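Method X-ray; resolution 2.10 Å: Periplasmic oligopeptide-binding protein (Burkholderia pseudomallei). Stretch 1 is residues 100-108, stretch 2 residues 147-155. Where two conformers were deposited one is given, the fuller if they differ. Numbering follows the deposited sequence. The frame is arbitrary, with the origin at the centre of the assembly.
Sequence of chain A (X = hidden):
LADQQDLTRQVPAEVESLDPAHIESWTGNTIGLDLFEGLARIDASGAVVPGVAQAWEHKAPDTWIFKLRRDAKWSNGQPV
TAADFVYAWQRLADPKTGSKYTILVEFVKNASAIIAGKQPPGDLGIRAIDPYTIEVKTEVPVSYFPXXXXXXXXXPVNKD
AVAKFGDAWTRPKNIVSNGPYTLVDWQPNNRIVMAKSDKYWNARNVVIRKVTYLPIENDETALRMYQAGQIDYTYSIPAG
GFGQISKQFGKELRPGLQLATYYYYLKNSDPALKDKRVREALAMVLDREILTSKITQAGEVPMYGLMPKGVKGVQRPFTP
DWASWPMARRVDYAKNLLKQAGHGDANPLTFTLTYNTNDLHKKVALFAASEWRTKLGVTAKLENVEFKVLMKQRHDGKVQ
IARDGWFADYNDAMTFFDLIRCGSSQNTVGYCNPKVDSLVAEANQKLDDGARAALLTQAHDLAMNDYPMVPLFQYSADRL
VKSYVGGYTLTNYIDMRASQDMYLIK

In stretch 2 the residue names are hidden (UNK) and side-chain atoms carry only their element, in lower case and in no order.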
# COMPACT_ATOMS: atom_id res chain seq x y z
N LYS A 100 2.48 6.09 11.60
CA LYS A 100 3.06 4.83 11.17
C LYS A 100 3.56 4.89 9.73
O LYS A 100 4.01 3.89 9.18
CB LYS A 100 2.04 3.68 11.32
CG LYS A 100 1.76 3.29 12.77
CD LYS A 100 3.04 2.84 13.45
CE LYS A 100 2.75 2.12 14.77
NZ LYS A 100 4.01 1.60 15.40
N TYR A 101 3.47 6.07 9.11
CA TYR A 101 3.88 6.19 7.71
C TYR A 101 4.94 7.25 7.47
O TYR A 101 4.86 8.00 6.50
CB TYR A 101 2.67 6.44 6.80
CG TYR A 101 2.68 5.59 5.54
CD1 TYR A 101 2.17 4.30 5.56
CD2 TYR A 101 3.20 6.07 4.35
CE1 TYR A 101 2.17 3.51 4.43
CE2 TYR A 101 3.21 5.29 3.19
CZ TYR A 101 2.69 4.00 3.25
OH TYR A 101 2.68 3.19 2.14
N THR A 102 5.94 7.30 8.34
CA THR A 102 7.03 8.25 8.15
C THR A 102 7.92 7.92 6.95
O THR A 102 8.76 8.72 6.54
CB THR A 102 7.91 8.35 9.42
OG1 THR A 102 8.36 7.05 9.79
CG2 THR A 102 7.11 8.96 10.58
N ILE A 103 7.75 6.73 6.38
CA ILE A 103 8.61 6.29 5.28
C ILE A 103 8.62 7.26 4.09
O ILE A 103 9.66 7.46 3.48
CB ILE A 103 8.24 4.87 4.78
CG1 ILE A 103 6.76 4.80 4.38
CG2 ILE A 103 8.56 3.82 5.87
CD1 ILE A 103 6.34 3.49 3.74
N LEU A 104 7.47 7.86 3.78
CA LEU A 104 7.40 8.75 2.62
C LEU A 104 8.17 10.06 2.80
O LEU A 104 8.72 10.60 1.84
CB LEU A 104 5.94 9.05 2.23
CG LEU A 104 5.21 7.92 1.51
CD1 LEU A 104 3.82 8.36 1.05
CD2 LEU A 104 6.04 7.43 0.34
N VAL A 105 8.21 10.57 4.03
CA VAL A 105 8.92 11.82 4.28
C VAL A 105 10.39 11.54 4.57
O VAL A 105 11.22 12.45 4.65
CB VAL A 105 8.28 12.61 5.44
CG1 VAL A 105 8.68 12.00 6.78
CG2 VAL A 105 8.67 14.08 5.36
N GLU A 106 10.73 10.27 4.69
CA GLU A 106 12.08 9.87 5.06
C GLU A 106 13.13 10.30 4.04
O GLU A 106 14.30 10.47 4.39
CB GLU A 106 12.14 8.35 5.28
CG GLU A 106 13.00 7.92 6.44
CD GLU A 106 12.87 6.43 6.72
OE1 GLU A 106 11.80 6.01 7.20
OE2 GLU A 106 13.84 5.68 6.46
N PHE A 107 12.73 10.49 2.78
CA PHE A 107 13.68 10.92 1.75
C PHE A 107 14.06 12.39 1.93
O PHE A 107 15.09 12.84 1.41
CB PHE A 107 13.11 10.71 0.34
CG PHE A 107 12.89 9.28 -0.04
CD1 PHE A 107 13.01 8.26 0.90
CD2 PHE A 107 12.55 8.94 -1.34
CE1 PHE A 107 12.80 6.94 0.54
CE2 PHE A 107 12.34 7.62 -1.70
CZ PHE A 107 12.47 6.62 -0.76
N VAL A 108 13.24 13.13 2.66
CA VAL A 108 13.49 14.55 2.85
C VAL A 108 14.63 14.82 3.83
O VAL A 108 14.82 14.09 4.80
CB VAL A 108 12.22 15.29 3.29
CG1 VAL A 108 12.49 16.78 3.42
CG2 VAL A 108 11.09 15.03 2.30
N UNK A 147 6.41 11.53 -7.73
CA UNK A 147 5.48 10.41 -7.53
C UNK A 147 5.06 10.26 -6.07
O UNK A 147 3.89 9.97 -5.78
c UNK A 147 6.57 7.50 -9.90
c UNK A 147 6.02 8.86 -9.49
o UNK A 147 7.67 7.47 -10.48
c UNK A 147 6.09 9.09 -8.00
o UNK A 147 5.89 6.48 -9.66
N UNK A 148 6.02 10.42 -5.16
CA UNK A 148 5.75 10.26 -3.74
C UNK A 148 4.73 11.27 -3.23
O UNK A 148 3.90 10.95 -2.38
c UNK A 148 8.51 8.76 -4.22
c UNK A 148 7.92 9.08 -2.86
c UNK A 148 7.05 10.35 -2.92
c UNK A 148 9.02 9.23 -1.81
N UNK A 149 4.82 12.50 -3.73
CA UNK A 149 3.98 13.60 -3.27
C UNK A 149 2.52 13.41 -3.69
O UNK A 149 1.64 14.16 -3.25
o UNK A 149 4.15 15.09 -5.20
c UNK A 149 5.98 15.10 -3.64
c UNK A 149 4.48 14.97 -3.81
N UNK A 150 2.25 12.42 -4.53
CA UNK A 150 0.87 12.13 -4.93
C UNK A 150 0.13 11.20 -3.95
O UNK A 150 -1.07 10.97 -4.10
c UNK A 150 0.83 11.54 -6.36
N UNK A 151 0.83 10.69 -2.94
CA UNK A 151 0.23 9.78 -1.96
C UNK A 151 -0.42 10.52 -0.79
O UNK A 151 -0.04 11.65 -0.48
c UNK A 151 -0.10 7.51 -4.56
c UNK A 151 1.71 7.72 -2.45
c UNK A 151 1.28 8.79 -1.44
s UNK A 151 0.34 6.69 -3.04
N UNK A 152 -1.36 9.87 -0.12
CA UNK A 152 -2.15 10.53 0.93
C UNK A 152 -1.35 11.13 2.09
O UNK A 152 -1.67 12.23 2.55
c UNK A 152 -3.26 9.61 1.43
N UNK A 153 -0.32 10.43 2.57
CA UNK A 153 0.33 11.01 3.75
C UNK A 153 1.11 12.30 3.45
O UNK A 153 1.46 12.99 4.41
c UNK A 153 0.19 9.08 2.27
c UNK A 153 0.70 8.62 3.61
c UNK A 153 1.28 9.90 4.22
N UNK A 154 1.36 12.62 2.19
CA UNK A 154 2.04 13.89 1.88
C UNK A 154 1.08 15.01 1.45
O UNK A 154 1.52 16.11 1.10
c UNK A 154 3.18 13.70 0.87
c UNK A 154 4.33 12.79 1.36
c UNK A 154 5.42 12.61 0.30
c UNK A 154 4.95 13.32 2.65
N UNK A 155 -0.23 14.74 1.49
CA UNK A 155 -1.20 15.81 1.28
C UNK A 155 -1.15 16.86 2.40
O UNK A 155 -0.68 16.57 3.51
o UNK A 155 -3.02 14.57 2.33
c UNK A 155 -2.65 15.29 1.14
c UNK A 155 -2.77 14.37 -0.08

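Position 147 carries three side-chain carbons in a row, the last bearing two oxygens. That is a carboxylate on a two-methylene arm, and nothing in it comes near stretch 1; the residue is Glu-147. One of its carboxylate oxygens is hydrogen-bonded elsewhere in the structure.

At position 148 there are four carbons, forked at the second, with the CA-to-CB bond directed toward stretch 1, where they touch Leu-104 and Phe-107. A fork one carbon beyond CB, with two methyl ends, identifies Leu-148. Its CD2 lies 3.6 Å from CD2 of Phe-107, meeting that ring obliquely, and 3.9 Å from the backbone O of Leu-104, while its CG is 4.1 Å from Leu-104 CD2. The side chain thus touches two residues that stand three apart in stretch 1.

Position 149 has a single carbon bearing one oxygen and one further carbon. Its CA-to-CB bond points away from stretch 1. The short branched hydroxyl side chain, chi1 74° (p), is that of Thr-149, and its OG1 is hydrogen-bonded to a residue adjoining one of the stretches.

One carbon is all that position 150 offers, and it is out of reach of stretch 1: Ala-150. Its N donates to O of Glu-147 at 3.2 Å.

The unbranched chain at position 151 runs through two carbons, a sulfur and a last carbon, and touches Leu-104; such a thioether can only be Met-151. A type I turn from Leu-148 ends here, with Met-151 N 3.1 Å from Leu-148 O. The CB approaches Leu-104 CD1 to 3.6 Å, but the end of the side chain leads away, so the contact is made near its base.

Position 152 again has one carbon, set sideways to stretch 1 and without contact there. It is Ala-152, the start of a short 3-10 segment.

At position 153 three carbons, in contact with Tyr-101 and Leu-104, close a ring onto the backbone N, which defines Pro-153. The ring is C-gamma exo, and the CA-to-CB bond points toward stretch 1. Its CG sits 3.6 Å from Tyr-101 CD2, and its CD 3.9 Å from Leu-104 CD1.

Position 154 shows four carbons forked at the second, as in leucine, touching Leu-104 and Val-105. Leu-154, in an m,t rotamer, places CD1 4.1 Å from CB of Leu-104 and CD2 4.4 Å from CB of Val-105.

The last position, 155, has one carbon carrying an oxygen and a carbon, far from stretch 1. In Thr-155 the OG1 donates to O of Ala-152 at 2.7 Å, and the backbone N reaches the same O at 3.1 Å, so both bonds fasten the end of the 3-10 segment.

The side-chain contacts are all apolar, and no hydrogen bond joins the stretches; 365 Å² is buried in all. Leu-104 is the centre: it touches Leu-148, Met-151, Pro-153 and Leu-154. Tyr-101 and Phe-107 extend the packing through Pro-153 and Leu-148, respectively. The hydroxyls of Thr-149 and Thr-155 and one carboxylate oxygen of Glu-147 are bonded away from stretch 1; the side chains that meet it do so through carbon.

Stretch 2, residues 147-155: ELTAMAPLT
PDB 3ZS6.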